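Local coordinates for vacuolar aminopeptidase 1 (Saccharomyces cerevisiae, PDB 5JGF), which removes N-terminal amino acids from peptides and proteins as a zinc-dependent vacuolar enzyme, and travels as the major cargo of the cytoplasm-to-vacuole targeting pathway, at the interface of chains A and B. Sequence-based numbering; all coordinates share one arbitrary frame. Chains: chain A/B, Vacuolar aminopeptidase 1.

The interface of chains A and B. Residues chain A 347, 356-357, 403, 409-410; chain B 166, 169-170, 173.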
loop_
_atom_site.group_PDB
_atom_site.type_symbol
_atom_site.label_atom_id
_atom_site.label_comp_id
_atom_site.label_asym_id
_atom_site.label_seq_id
_atom_site.Cartn_x
_atom_site.Cartn_y
_atom_site.Cartn_z
ATOM N N HIS A 347 37.483 -3.814 -10.018
ATOM C CA HIS A 347 36.510 -4.447 -10.906
ATOM C C HIS A 347 36.680 -4.445 -12.416
ATOM O O HIS A 347 36.718 -3.391 -13.050
ATOM C CB HIS A 347 35.127 -3.874 -10.594
ATOM C CG HIS A 347 34.763 -3.938 -9.146
ATOM N ND1 HIS A 347 34.397 -5.110 -8.519
ATOM C CD2 HIS A 347 34.723 -2.974 -8.194
ATOM C CE1 HIS A 347 34.148 -4.867 -7.245
ATOM N NE2 HIS A 347 34.338 -3.578 -7.021
ATOM N N VAL A 356 26.395 -0.318 -14.708
ATOM C CA VAL A 356 27.059 -0.000 -13.443
ATOM C C VAL A 356 28.533 0.387 -13.617
ATOM O O VAL A 356 29.221 0.708 -12.647
ATOM C CB VAL A 356 26.956 -1.174 -12.421
ATOM C CG1 VAL A 356 25.498 -1.564 -12.227
ATOM C CG2 VAL A 356 27.773 -2.362 -12.885
ATOM N N TYR A 357 29.016 0.361 -14.856
ATOM C CA TYR A 357 30.402 0.724 -15.123
ATOM C C TYR A 357 30.507 2.086 -15.804
ATOM O O TYR A 357 29.779 2.384 -16.756
ATOM C CB TYR A 357 31.083 -0.354 -15.970
ATOM C CG TYR A 357 31.359 -1.629 -15.201
ATOM C CD1 TYR A 357 30.395 -2.636 -15.098
ATOM C CD2 TYR A 357 32.575 -1.814 -14.542
ATOM C CE1 TYR A 357 30.640 -3.799 -14.356
ATOM C CE2 TYR A 357 32.829 -2.969 -13.801
ATOM C CZ TYR A 357 31.856 -3.956 -13.712
ATOM O OH TYR A 357 32.108 -5.098 -12.979
ATOM N N PHE A 403 39.744 2.741 -13.057
ATOM C CA PHE A 403 38.470 2.309 -12.508
ATOM C C PHE A 403 37.974 3.358 -11.534
ATOM O O PHE A 403 38.675 3.732 -10.593
ATOM C CB PHE A 403 38.506 0.969 -11.775
ATOM C CG PHE A 403 37.174 0.622 -11.146
ATOM C CD1 PHE A 403 36.861 1.049 -9.854
ATOM C CD2 PHE A 403 36.182 -0.005 -11.894
ATOM C CE1 PHE A 403 35.579 0.865 -9.325
ATOM C CE2 PHE A 403 34.894 -0.195 -11.376
ATOM C CZ PHE A 403 34.593 0.243 -10.092
ATOM N N SER A 409 26.472 5.464 -8.398
ATOM C CA SER A 409 26.779 4.107 -7.943
ATOM C C SER A 409 27.348 4.085 -6.522
ATOM O O SER A 409 27.225 5.066 -5.790
ATOM C CB SER A 409 27.760 3.448 -8.928
ATOM O OG SER A 409 27.990 2.086 -8.614
ATOM N N ARG A 410 27.941 2.958 -6.130
ATOM C CA ARG A 410 28.509 2.805 -4.787
ATOM C C ARG A 410 29.939 2.289 -4.886
ATOM O O ARG A 410 30.263 1.517 -5.784
ATOM C CB ARG A 410 27.661 1.824 -3.966
ATOM N N LEU B 166 27.774 -10.221 -10.700
ATOM C CA LEU B 166 28.250 -8.854 -10.527
ATOM C C LEU B 166 28.700 -8.738 -9.074
ATOM O O LEU B 166 28.047 -9.271 -8.180
ATOM C CB LEU B 166 27.124 -7.849 -10.795
ATOM C CG LEU B 166 27.481 -6.371 -10.592
ATOM C CD1 LEU B 166 28.574 -5.963 -11.573
ATOM C CD2 LEU B 166 26.242 -5.510 -10.802
ATOM N N HIS B 169 29.578 -5.128 -4.426
ATOM C CA HIS B 169 30.011 -3.755 -4.184
ATOM C C HIS B 169 29.130 -2.739 -4.902
ATOM O O HIS B 169 28.980 -1.605 -4.449
ATOM C CB HIS B 169 31.459 -3.563 -4.656
ATOM C CG HIS B 169 32.432 -4.510 -4.029
ATOM N ND1 HIS B 169 32.353 -5.877 -4.194
ATOM C CD2 HIS B 169 33.497 -4.289 -3.222
ATOM C CE1 HIS B 169 33.328 -6.457 -3.515
ATOM N NE2 HIS B 169 34.036 -5.516 -2.916
ATOM N N PHE B 170 28.550 -3.156 -6.022
ATOM C CA PHE B 170 27.712 -2.279 -6.828
ATOM C C PHE B 170 26.298 -2.090 -6.297
ATOM O O PHE B 170 25.509 -1.341 -6.873
ATOM C CB PHE B 170 27.685 -2.792 -8.267
ATOM C CG PHE B 170 29.010 -2.672 -8.964
ATOM C CD1 PHE B 170 29.424 -1.450 -9.488
ATOM C CD2 PHE B 170 29.869 -3.763 -9.049
ATOM C CE1 PHE B 170 30.679 -1.317 -10.087
ATOM C CE2 PHE B 170 31.123 -3.641 -9.643
ATOM C CZ PHE B 170 31.528 -2.415 -10.163
ATOM N N PRO B 173 21.959 -3.505 -8.030
ATOM C CA PRO B 173 22.087 -4.198 -9.317
ATOM C C PRO B 173 22.670 -5.607 -9.198
ATOM O O PRO B 173 22.464 -6.451 -10.074
ATOM C CB PRO B 173 22.993 -3.265 -10.117
ATOM C CG PRO B 173 22.620 -1.915 -9.589
ATOM C CD PRO B 173 22.578 -2.169 -8.097
HETATM O O HOH W 1 25.959 0.420 -8.981
#
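B:Phe170, on the 3-10 helix 168-170, pushes its phenyl ring into chain A between A:His347, A:Val356, A:Tyr357 and A:Phe403, and hides 117 Å² there. A:His347 meets it tip to tip. From the CB of A:His347, which lies in the plane of the phenyl ring at its edge, the side chain runs to CG, 3.7 Å from CE2 of B:Phe170. ND1 lies against CE2 and CD2 against CZ of the phenyl rim, and CE2 sits over the centre of one imidazole face, the two planes turned by 58°. Farther out, CE1 and NE2 leave the phenylalanine for B:His169: CE1 stands above one face of that imidazole, toward its rim, in an edge-to-face contact, 3.7 Å from its CG, with the planes at 68°. CG anti to the carbonyl carbon (chi1 -52°) points the A:His347 imidazole so that its face meets B:Phe170 and its CE1-NE2 edge meets B:His169. An alanine in place of A:His347 would probably leave the outer rim of B:Phe170 and the face of B:His169 without their partner, opening a gap between the subunits. Elsewhere, CG2 of A:Val356 lies over one phenyl face, toward the rim, while A:Tyr357 crosses the ring at about a right angle, its CZ 3.9 Å from CZ of B:Phe170. CZ of A:Phe403 approaches the tip at 4.1 Å from CZ of B:Phe170. The valine's CG1 turns to the B:Pro173 ring, 3.7 Å from its CB. Water 1 links the hydroxyl OG of A:Ser409 (2.7 Å) to the backbone O of B:Phe170 (2.8 Å). This largely apolar patch, repeated by two-fold symmetry, helps join subunits of the dodecamer. A:His347 and B:His169 probably both bind substrate, so the contact probably also brings B:His169 to the neighbouring subunit's active site.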